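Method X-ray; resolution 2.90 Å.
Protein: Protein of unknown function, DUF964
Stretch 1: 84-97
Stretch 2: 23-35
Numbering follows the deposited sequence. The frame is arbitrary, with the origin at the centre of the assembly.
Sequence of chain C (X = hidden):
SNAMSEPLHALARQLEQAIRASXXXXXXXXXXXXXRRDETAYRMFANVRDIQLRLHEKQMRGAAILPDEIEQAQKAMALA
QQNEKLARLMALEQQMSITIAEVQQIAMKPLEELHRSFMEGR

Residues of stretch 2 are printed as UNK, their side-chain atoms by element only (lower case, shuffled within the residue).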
# COMPACT_ATOMS: atom_id res chain seq x y z
N GLU C 84 -24.49 -4.63 -22.00
CA GLU C 84 -23.50 -5.34 -22.77
C GLU C 84 -22.25 -4.52 -22.98
O GLU C 84 -21.17 -4.92 -22.56
CB GLU C 84 -24.07 -5.78 -24.10
CG GLU C 84 -24.58 -7.21 -24.08
CD GLU C 84 -25.27 -7.61 -25.36
OE1 GLU C 84 -24.65 -7.47 -26.44
OE2 GLU C 84 -26.43 -8.08 -25.28
N LYS C 85 -22.38 -3.37 -23.64
CA LYS C 85 -21.23 -2.50 -23.89
C LYS C 85 -20.41 -2.33 -22.60
O LYS C 85 -19.21 -2.60 -22.57
CB LYS C 85 -21.71 -1.13 -24.35
CG LYS C 85 -22.62 -1.13 -25.55
CD LYS C 85 -21.86 -1.37 -26.82
CE LYS C 85 -22.70 -0.98 -28.02
NZ LYS C 85 -23.07 0.46 -27.94
N LEU C 86 -21.09 -1.87 -21.55
CA LEU C 86 -20.47 -1.64 -20.26
C LEU C 86 -19.73 -2.83 -19.70
O LEU C 86 -18.66 -2.67 -19.11
CB LEU C 86 -21.51 -1.21 -19.26
CG LEU C 86 -21.76 0.29 -19.33
CD1 LEU C 86 -22.94 0.62 -18.44
CD2 LEU C 86 -20.50 1.05 -18.87
N ALA C 87 -20.28 -4.02 -19.87
CA ALA C 87 -19.63 -5.23 -19.37
C ALA C 87 -18.31 -5.43 -20.10
O ALA C 87 -17.26 -5.48 -19.49
CB ALA C 87 -20.52 -6.42 -19.59
N ARG C 88 -18.38 -5.55 -21.42
CA ARG C 88 -17.16 -5.73 -22.18
C ARG C 88 -16.12 -4.79 -21.56
O ARG C 88 -15.04 -5.21 -21.10
CB ARG C 88 -17.42 -5.38 -23.65
CG ARG C 88 -16.22 -5.54 -24.54
CD ARG C 88 -16.56 -5.25 -26.00
NE ARG C 88 -15.37 -5.22 -26.84
CZ ARG C 88 -14.47 -6.20 -26.92
NH1 ARG C 88 -13.41 -6.07 -27.72
NH2 ARG C 88 -14.63 -7.32 -26.21
N LEU C 89 -16.45 -3.51 -21.52
CA LEU C 89 -15.55 -2.54 -20.97
C LEU C 89 -15.11 -2.92 -19.56
O LEU C 89 -13.93 -3.16 -19.30
CB LEU C 89 -16.22 -1.19 -20.95
CG LEU C 89 -15.45 -0.08 -20.23
CD1 LEU C 89 -14.11 0.13 -20.89
CD2 LEU C 89 -16.25 1.22 -20.27
N MSE C 90 -16.07 -2.97 -18.65
CA MSE C 90 -15.81 -3.32 -17.25
C MSE C 90 -14.87 -4.50 -17.10
O MSE C 90 -14.16 -4.63 -16.10
CB MSE C 90 -17.14 -3.62 -16.54
CG MSE C 90 -17.43 -2.76 -15.33
SE MSE C 90 -19.33 -2.65 -15.04
CE MSE C 90 -19.61 -0.92 -15.83
N ALA C 91 -14.84 -5.39 -18.08
CA ALA C 91 -13.97 -6.53 -17.98
C ALA C 91 -12.61 -6.17 -18.54
O ALA C 91 -11.65 -6.05 -17.77
CB ALA C 91 -14.55 -7.67 -18.72
N LEU C 92 -12.51 -5.98 -19.86
CA LEU C 92 -11.22 -5.60 -20.43
C LEU C 92 -10.51 -4.69 -19.43
O LEU C 92 -9.34 -4.88 -19.09
CB LEU C 92 -11.42 -4.84 -21.74
CG LEU C 92 -11.98 -5.65 -22.91
CD1 LEU C 92 -11.78 -4.93 -24.28
CD2 LEU C 92 -11.27 -7.00 -22.88
N GLU C 93 -11.25 -3.70 -18.96
CA GLU C 93 -10.75 -2.72 -18.00
C GLU C 93 -10.08 -3.38 -16.80
O GLU C 93 -8.99 -2.97 -16.38
CB GLU C 93 -11.91 -1.84 -17.55
CG GLU C 93 -11.50 -0.44 -17.20
CD GLU C 93 -10.71 -0.37 -15.92
OE1 GLU C 93 -9.72 0.39 -15.87
OE2 GLU C 93 -11.08 -1.08 -14.96
N GLN C 94 -10.71 -4.40 -16.24
CA GLN C 94 -10.15 -5.06 -15.07
C GLN C 94 -9.01 -6.00 -15.39
O GLN C 94 -8.05 -6.10 -14.64
CB GLN C 94 -11.23 -5.83 -14.32
CG GLN C 94 -11.13 -5.70 -12.82
CD GLN C 94 -12.01 -6.69 -12.10
OE1 GLN C 94 -11.77 -7.90 -12.17
NE2 GLN C 94 -13.03 -6.20 -11.40
N GLN C 95 -9.11 -6.71 -16.50
CA GLN C 95 -8.05 -7.60 -16.84
C GLN C 95 -6.78 -6.80 -17.12
O GLN C 95 -5.70 -7.13 -16.63
CB GLN C 95 -8.44 -8.44 -18.05
CG GLN C 95 -7.37 -9.40 -18.46
CD GLN C 95 -6.72 -8.96 -19.73
OE1 GLN C 95 -7.27 -9.14 -20.81
NE2 GLN C 95 -5.54 -8.37 -19.62
N MSE C 96 -6.91 -5.72 -17.89
CA MSE C 96 -5.77 -4.88 -18.24
C MSE C 96 -5.02 -4.52 -16.99
O MSE C 96 -3.80 -4.60 -16.95
CB MSE C 96 -6.24 -3.56 -18.91
CG MSE C 96 -5.11 -2.65 -19.38
SE MSE C 96 -4.11 -3.37 -20.91
CE MSE C 96 -2.37 -3.11 -20.18
N SER C 97 -5.77 -4.14 -15.96
CA SER C 97 -5.22 -3.72 -14.68
C SER C 97 -4.51 -4.81 -13.89
O SER C 97 -3.63 -4.51 -13.08
CB SER C 97 -6.32 -3.12 -13.81
OG SER C 97 -7.18 -4.14 -13.37
N UNK C 23 -2.18 -4.88 -28.49
CA UNK C 23 -3.55 -5.14 -28.94
C UNK C 23 -4.59 -4.99 -27.84
O UNK C 23 -5.62 -4.37 -28.05
c UNK C 23 -4.71 -6.53 -30.69
o UNK C 23 -4.34 -8.84 -31.16
c UNK C 23 -5.18 -7.91 -31.10
o UNK C 23 -6.39 -8.05 -31.39
c UNK C 23 -3.69 -6.53 -29.56
N UNK C 24 -4.33 -5.55 -26.65
CA UNK C 24 -5.27 -5.46 -25.53
C UNK C 24 -5.57 -4.05 -25.07
O UNK C 24 -6.64 -3.78 -24.53
c UNK C 24 -3.20 -6.27 -24.78
c UNK C 24 -4.63 -6.31 -24.45
c UNK C 24 -3.16 -6.36 -26.28
N UNK C 25 -4.62 -3.15 -25.27
CA UNK C 25 -4.87 -1.78 -24.86
C UNK C 25 -5.89 -1.26 -25.85
O UNK C 25 -6.93 -0.76 -25.46
c UNK C 25 -3.97 2.79 -24.34
c UNK C 25 -4.05 2.85 -22.94
c UNK C 25 -3.74 0.39 -24.26
c UNK C 25 -3.82 0.46 -22.87
c UNK C 25 -3.62 -0.93 -24.95
c UNK C 25 -3.97 1.68 -22.21
c UNK C 25 -3.82 1.56 -24.99
N UNK C 26 -5.59 -1.39 -27.13
CA UNK C 26 -6.50 -0.97 -28.18
C UNK C 26 -7.85 -1.64 -28.01
O UNK C 26 -8.85 -1.03 -28.27
c UNK C 26 -4.59 0.72 -30.03
o UNK C 26 -5.29 1.10 -30.97
c UNK C 26 -4.55 -0.73 -29.66
c UNK C 26 -5.91 -1.31 -29.51
n UNK C 26 -3.85 1.55 -29.30
N UNK C 27 -7.90 -2.90 -27.60
CA UNK C 27 -9.20 -3.52 -27.39
C UNK C 27 -9.89 -2.61 -26.37
O UNK C 27 -11.01 -2.13 -26.59
o UNK C 27 -9.52 -7.47 -29.08
n UNK C 27 -9.46 -5.34 -29.77
c UNK C 27 -8.33 -5.90 -27.72
c UNK C 27 -9.16 -6.30 -28.92
c UNK C 27 -9.05 -4.93 -26.81
N UNK C 28 -9.20 -2.35 -25.25
CA UNK C 28 -9.72 -1.50 -24.19
C UNK C 28 -10.08 -0.14 -24.69
O UNK C 28 -11.18 0.30 -24.50
c UNK C 28 -10.60 -1.56 -21.38
c UNK C 28 -8.35 -0.83 -20.70
c UNK C 28 -8.72 -1.36 -23.06
c UNK C 28 -9.37 -0.78 -21.80
N UNK C 29 -9.15 0.53 -25.34
CA UNK C 29 -9.46 1.85 -25.86
C UNK C 29 -10.74 1.79 -26.69
O UNK C 29 -11.63 2.61 -26.50
c UNK C 29 -8.31 2.40 -26.70
c UNK C 29 -8.64 3.78 -27.20
c UNK C 29 -6.28 4.63 -27.18
n UNK C 29 -6.39 5.59 -26.00
c UNK C 29 -7.53 4.38 -28.02
N UNK C 30 -10.87 0.83 -27.59
CA UNK C 30 -12.09 0.74 -28.38
C UNK C 30 -13.30 0.38 -27.52
O UNK C 30 -14.41 0.82 -27.80
n UNK C 30 -9.99 -1.39 -31.91
n UNK C 30 -10.96 -3.38 -31.21
n UNK C 30 -8.69 -3.26 -31.62
c UNK C 30 -11.94 -0.27 -29.51
c UNK C 30 -11.24 -0.63 -31.91
c UNK C 30 -11.34 0.35 -30.75
c UNK C 30 -9.88 -2.67 -31.58
N UNK C 31 -13.10 -0.41 -26.47
CA UNK C 31 -14.22 -0.76 -25.60
C UNK C 31 -14.81 0.52 -25.02
O UNK C 31 -16.02 0.70 -25.04
c UNK C 31 -13.78 -1.68 -24.50
N UNK C 32 -13.94 1.40 -24.52
CA UNK C 32 -14.35 2.70 -23.98
C UNK C 32 -15.13 3.46 -25.06
O UNK C 32 -16.25 3.91 -24.84
c UNK C 32 -11.31 2.09 -20.54
c UNK C 32 -12.67 3.30 -22.14
o UNK C 32 -11.31 2.74 -18.23
c UNK C 32 -13.14 3.53 -23.56
c UNK C 32 -11.76 2.92 -19.52
c UNK C 32 -13.10 4.12 -21.10
c UNK C 32 -12.66 3.94 -19.80
c UNK C 32 -11.77 2.29 -21.84
N UNK C 33 -14.52 3.57 -26.25
CA UNK C 33 -15.13 4.25 -27.40
C UNK C 33 -16.61 3.84 -27.55
O UNK C 33 -17.47 4.68 -27.83
c UNK C 33 -14.35 3.90 -28.68
c UNK C 33 -13.62 5.06 -29.35
o UNK C 33 -12.96 6.48 -27.55
c UNK C 33 -12.58 5.71 -28.46
o UNK C 33 -11.37 5.45 -28.66
N UNK C 34 -16.89 2.55 -27.37
CA UNK C 34 -18.25 2.03 -27.48
C UNK C 34 -19.17 2.65 -26.46
O UNK C 34 -19.99 3.50 -26.76
o UNK C 34 -17.91 0.39 -29.58
c UNK C 34 -18.26 0.52 -27.26
c UNK C 34 -18.02 -0.25 -28.52
o UNK C 34 -17.95 -1.50 -28.43
N UNK C 35 -19.03 2.19 -25.23
CA UNK C 35 -19.84 2.66 -24.14
C UNK C 35 -19.86 4.19 -24.09
O UNK C 35 -20.67 4.78 -23.39
c UNK C 35 -17.81 2.01 -22.96
c UNK C 35 -19.71 2.96 -21.63
c UNK C 35 -19.30 2.09 -22.84
O HOH W 1 -17.96 -1.35 -24.30

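Position 23 carries three carbons, the third bearing two oxygens, and lies out of reach of stretch 1: Glu23. At position 24 three carbons close a ring onto the backbone N, and CA-to-CB points toward the other helix near Met96; this is Pro24. Position 25 has one carbon and then a six-carbon ring, its edge near the selenium of selenomethionine Met96: Phe25, whose CD2 lies 4.3 Å from Met96 SE.

Position 26 ends three carbons in one oxygen and one nitrogen and does not reach the partner, so it is Gln26. Position 27 has the same atoms but points toward stretch 1, its CB 3.7 Å from Leu92 CD1; it is Gln27. Four carbons forked at the second mark position 28, packed among Leu89, Leu92, Glu93 and Met96 as a knob in a hole: Leu28. Its CD1 is 3.4 Å from Leu92 CB, and its CD2 3.9 Å from Met96 CB.

Position 29, four carbons in a row ending in nitrogen, points away: Lys29. Position 30 has three carbons, a nitrogen, and a carbon carrying two more nitrogens; it is Arg30, set sideways and nearly free of the contact. A lone carbon at position 31 points toward stretch 1, its CB 4.0 Å from Leu89 CA: Ala31. So short a side chain accompanies a close backbone approach, with CA of Leu89 and CA of Ala31 5.1 Å apart.

Position 32 has one carbon and a six-carbon ring bearing an oxygen. It is Tyr32; CA-to-CB points away, yet the ring returns so that Leu89 CD1 lies over one face, 3.5 Å from the ring centroid, a CH-pi contact. Position 33, three carbons with two oxygens on the third, stays out of reach: Glu33. Position 34 has two carbons, the second with two oxygens, and its CB is 4.1 Å from Lys85 CD; it is Asp34. Position 35, one carbon carrying two more, touches Leu86 and Leu89: Val35, with CG1 3.2 Å from Leu89 CD2 and CG2 3.4 Å from Leu86 CD2.

The helices run nearly antiparallel, at 152° and 8.7 Å apart at closest approach. The rule is reciprocal knobs: Leu28 enters one helix, while Leu89 enters the other among Leu28, Ala31, Tyr32 and Val35. No direct hydrogen bond crosses, so apolar packing dominates. One water bridges the backbones, donating to Lys85 O at 2.5 Å and Ala31 O at 2.9 Å.

Stretch 2 23-35: EPFQQLKRAYEDV
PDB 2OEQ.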